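Local coordinates for vinylacetyl-CoA Delta-isomerase (Nitrosopumilus maritimus SCM1, PDB 6VJR) that dehydrates 4-hydroxybutyryl-CoA as an oxygen-tolerant archaeal flavoprotein that carries FAD and an iron-sulfur cluster, at the interface of chains A and B. Sequence-based numbering; all coordinates share one arbitrary frame. Chains: chain A/B, Vinylacetyl-CoA Delta-isomerase.

Contact 1 and contact 2 belong to the same two-fold interface between chains A and B, with the centres of their C-alpha atoms about 28 Å apart. They share no residue and no helix or strand, yet chain A supplies both largely from one stretch of sequence, helix 372-384 for contact 2 and helix 402-409 with the turn before it for contact 1. Contact 1 rests on strands 19-21 and 224-228 of chain B, contact 2 on its helices 435-446 and 451-461, near the cofactors. Symmetry repeats each with the chains exchanged, so this pairing within the deposited assembly of four copies is probably fixed at well-separated points.

Contact 1: the interface of chains A and B. Residues chain A 399, 401-402, 405; chain B 20, 225.
B:Tyr20 lays its phenol ring against the start of helix 402-409 of chain A, within the fold of the 4-hydroxyphenylacetate 3-hydroxylase (HpaB) family. Three residues of chain A lie on one side of the phenol: the methyl of A:Ala402 over the ring, A:His399 at its CE1 rim and A:Glu401 at its hydroxyl end. The tyrosine in turn directs its CD1-CE1 side toward a face of the A:His399 imidazole, near the rim. The two rings are inclined by about 53°, far from a parallel stack, and CE1 of A:His399 lies 3.3 Å from CE1 of B:Tyr20. CB of A:Ala402 is 4.1 Å from CG of B:Tyr20; a side chain this small lets the aromatic ring settle close to the helix. A:Glu401 crosses the tyrosine at about a right angle and offers aliphatic carbons to its hydroxyl end, CG lying 3.3 Å from OH of B:Tyr20. The bend at chi2 (69°) turns the carboxylate of A:Glu401 toward a bridging water, 2.8 Å from its OE2. The same water is 2.7 Å from the hydroxyl OG1 of B:Thr225, a residue whose polar branch takes part in the bridge while its methyl CG2 lies in plane at the edge of the tyrosine ring. Histidine suits its place doubly, giving a flat face to tyrosine and an acceptor to the helix start. With CG of A:His399 anti to its backbone N (chi1 -172°), ND1 of A:His399 accepts the backbone N of A:Glu401 at 3.0 Å and, more loosely, N of A:Ala402 at 3.3 Å, in the manner of a helix N-cap, both donors tilted out of the imidazole plane.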
loop_
_atom_site.group_PDB
_atom_site.type_symbol
_atom_site.label_atom_id
_atom_site.label_comp_id
_atom_site.label_asym_id
_atom_site.label_seq_id
_atom_site.Cartn_x
_atom_site.Cartn_y
_atom_site.Cartn_z
ATOM N N HIS A 399 32.140 -15.616 -25.972
ATOM C CA HIS A 399 33.432 -16.251 -25.752
ATOM C C HIS A 399 33.407 -17.692 -26.281
ATOM O O HIS A 399 32.424 -18.385 -26.120
ATOM C CB HIS A 399 33.744 -16.233 -24.253
ATOM C CG HIS A 399 35.125 -16.676 -23.926
ATOM N ND1 HIS A 399 35.459 -18.005 -23.794
ATOM C CD2 HIS A 399 36.253 -15.980 -23.728
ATOM C CE1 HIS A 399 36.765 -18.088 -23.553
ATOM N NE2 HIS A 399 37.264 -16.871 -23.489
ATOM N N GLU A 401 34.632 -20.551 -25.139
ATOM C CA GLU A 401 34.470 -21.538 -24.070
ATOM C C GLU A 401 33.185 -21.231 -23.281
ATOM O O GLU A 401 32.335 -22.080 -23.096
ATOM C CB GLU A 401 35.691 -21.493 -23.132
ATOM C CG GLU A 401 35.661 -22.529 -22.011
ATOM C CD GLU A 401 35.824 -23.954 -22.474
ATOM O OE1 GLU A 401 36.196 -24.223 -23.654
ATOM O OE2 GLU A 401 35.559 -24.822 -21.603
ATOM N N ALA A 402 33.043 -20.002 -22.798
ATOM C CA ALA A 402 31.912 -19.656 -21.945
ATOM C C ALA A 402 30.611 -19.586 -22.735
ATOM O O ALA A 402 29.544 -19.910 -22.213
ATOM C CB ALA A 402 32.160 -18.377 -21.179
ATOM N N LEU A 405 28.465 -22.703 -23.231
ATOM C CA LEU A 405 27.963 -23.073 -21.924
ATOM C C LEU A 405 26.727 -22.242 -21.582
ATOM O O LEU A 405 25.771 -22.771 -21.059
ATOM C CB LEU A 405 29.056 -22.951 -20.871
ATOM C CG LEU A 405 30.275 -23.865 -21.082
ATOM C CD1 LEU A 405 31.342 -23.662 -20.019
ATOM C CD2 LEU A 405 29.916 -25.330 -21.158
ATOM N N TYR B 20 35.410 -17.162 -15.652
ATOM C CA TYR B 20 35.253 -16.228 -16.759
ATOM C C TYR B 20 34.541 -14.955 -16.311
ATOM O O TYR B 20 33.435 -15.016 -15.754
ATOM C CB TYR B 20 34.469 -16.858 -17.904
ATOM C CG TYR B 20 35.317 -17.840 -18.691
ATOM C CD1 TYR B 20 36.274 -17.393 -19.594
ATOM C CD2 TYR B 20 35.236 -19.212 -18.465
ATOM C CE1 TYR B 20 37.123 -18.266 -20.246
ATOM C CE2 TYR B 20 36.069 -20.102 -19.126
ATOM C CZ TYR B 20 37.031 -19.629 -20.008
ATOM O OH TYR B 20 37.906 -20.498 -20.622
ATOM N N THR B 225 33.549 -24.940 -14.018
ATOM C CA THR B 225 33.818 -23.626 -14.613
ATOM C C THR B 225 32.848 -22.642 -13.973
ATOM O O THR B 225 31.674 -22.934 -13.870
ATOM C CB THR B 225 33.615 -23.657 -16.135
ATOM O OG1 THR B 225 34.437 -24.645 -16.724
ATOM C CG2 THR B 225 33.923 -22.318 -16.823
HETATM O O HOH W 1 36.068 -24.493 -18.899
#

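Contact 2: the interface of chains A and B. Residues chain A 325, 381-382; chain B 445-446, 450-451.
A:Gln381 and A:Asp382 keep helical backbone torsions near the C-terminal end of helix 372-384, where the carbonyl oxygens of both residues face the ring edge of B:His446, the last residue of helix 435-446. The imidazole donates from NE2 to the backbone O of A:Gln381 at 2.8 Å, in a nearly straight bond (169° at the hydrogen). The acceptor lies in the plane of the ring, whereas the donor stands 38° above the carbonyl plane, off the lone pairs. Histidine fits because its opposite nitrogen can bond as well: ND1 pairs with the hydroxyl OG of B:Ser450 at 2.8 Å, and these two bonds fix the rotation of the ring. Within chain B, CG of B:Met445 lies 3.5 Å above the imidazole plane of B:His446, toward the rim. Bent at chi2 and chi3, the flexible thioether then brings SD to 3.7 Å from CB of A:Asp382. The aspartate extends toward chain B with CG anti to the backbone N (chi1 179°), and B:Pro451 meets it from the opposite direction. Ring carbon CD of B:Pro451 lies 3.6 Å from carboxylate OD1 of A:Asp382, and CG the same distance from OD2. Proline suits the first turn of helix 451-461, where its missing N-H costs no helical bond. On the chain A side, A:Lys325 reaches along an extended chain from helix 320-345 to salt-bridge OD2 of A:Asp382 on its syn side, though tilted out of the carboxylate plane, NZ to OD2 2.7 Å. Replacing A:Asp382 with alanine would probably leave the A:Lys325 ammonium without its carboxylate mate and open a gap against B:Pro451. Since A:Asp382 also belongs to the FAD site, and the helix of B:His446 bears the iron ligand B:Glu443, this contact probably holds the cofactor-binding elements of the two subunits in register.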
loop_
_atom_site.group_PDB
_atom_site.type_symbol
_atom_site.label_atom_id
_atom_site.label_comp_id
_atom_site.label_asym_id
_atom_site.label_seq_id
_atom_site.Cartn_x
_atom_site.Cartn_y
_atom_site.Cartn_z
ATOM N N LYS A 325 -0.130 -10.019 -11.810
ATOM C CA LYS A 325 0.866 -8.974 -11.680
ATOM C C LYS A 325 0.912 -8.067 -12.900
ATOM O O LYS A 325 1.054 -6.838 -12.750
ATOM C CB LYS A 325 2.208 -9.605 -11.312
ATOM C CG LYS A 325 2.242 -10.204 -9.900
ATOM C CD LYS A 325 3.400 -11.158 -9.703
ATOM C CE LYS A 325 3.213 -11.806 -8.347
ATOM N NZ LYS A 325 4.121 -12.872 -8.004
ATOM N N GLN A 381 10.624 -7.218 -11.833
ATOM C CA GLN A 381 11.748 -8.003 -11.348
ATOM C C GLN A 381 11.266 -9.342 -10.804
ATOM O O GLN A 381 11.939 -10.346 -10.985
ATOM C CB GLN A 381 12.528 -7.249 -10.281
ATOM C CG GLN A 381 13.221 -6.017 -10.827
ATOM C CD GLN A 381 14.283 -5.499 -9.885
ATOM O OE1 GLN A 381 14.460 -6.004 -8.761
ATOM N NE2 GLN A 381 15.043 -4.527 -10.367
ATOM N N ASP A 382 10.117 -9.360 -10.132
ATOM C CA ASP A 382 9.526 -10.638 -9.678
ATOM C C ASP A 382 9.328 -11.582 -10.872
ATOM O O ASP A 382 9.763 -12.751 -10.911
ATOM C CB ASP A 382 8.204 -10.365 -8.988
ATOM C CG ASP A 382 7.420 -11.565 -8.459
ATOM O OD1 ASP A 382 7.867 -12.751 -8.652
ATOM O OD2 ASP A 382 6.349 -11.329 -7.847
ATOM N N MET B 445 13.907 -9.946 -3.262
ATOM C CA MET B 445 12.827 -10.494 -4.056
ATOM C C MET B 445 12.905 -12.008 -4.258
ATOM O O MET B 445 11.920 -12.707 -4.056
ATOM C CB MET B 445 12.775 -9.786 -5.401
ATOM C CG MET B 445 11.738 -10.355 -6.329
ATOM S SD MET B 445 10.043 -10.091 -5.809
ATOM C CE MET B 445 9.855 -8.322 -5.905
ATOM N N HIS B 446 14.053 -12.530 -4.675
ATOM C CA HIS B 446 14.150 -13.895 -5.187
ATOM C C HIS B 446 14.903 -14.872 -4.282
ATOM O O HIS B 446 14.782 -16.075 -4.459
ATOM C CB HIS B 446 14.822 -13.904 -6.557
ATOM C CG HIS B 446 13.880 -13.386 -7.594
ATOM N ND1 HIS B 446 12.655 -13.971 -7.885
ATOM C CD2 HIS B 446 13.951 -12.266 -8.326
ATOM C CE1 HIS B 446 12.079 -13.267 -8.861
ATOM N NE2 HIS B 446 12.839 -12.206 -9.110
ATOM N N SER B 450 11.087 -16.947 -5.074
ATOM C CA SER B 450 10.290 -15.814 -5.472
ATOM C C SER B 450 9.031 -15.702 -4.604
ATOM O O SER B 450 8.662 -16.651 -3.884
ATOM C CB SER B 450 9.923 -15.955 -6.941
ATOM O OG SER B 450 11.026 -16.242 -7.778
ATOM N N PRO B 451 8.364 -14.548 -4.565
ATOM C CA PRO B 451 7.204 -14.332 -3.706
ATOM C C PRO B 451 6.158 -15.437 -3.711
ATOM O O PRO B 451 5.662 -15.812 -2.663
ATOM C CB PRO B 451 6.605 -13.027 -4.274
ATOM C CG PRO B 451 7.830 -12.286 -4.693
ATOM C CD PRO B 451 8.796 -13.297 -5.211
#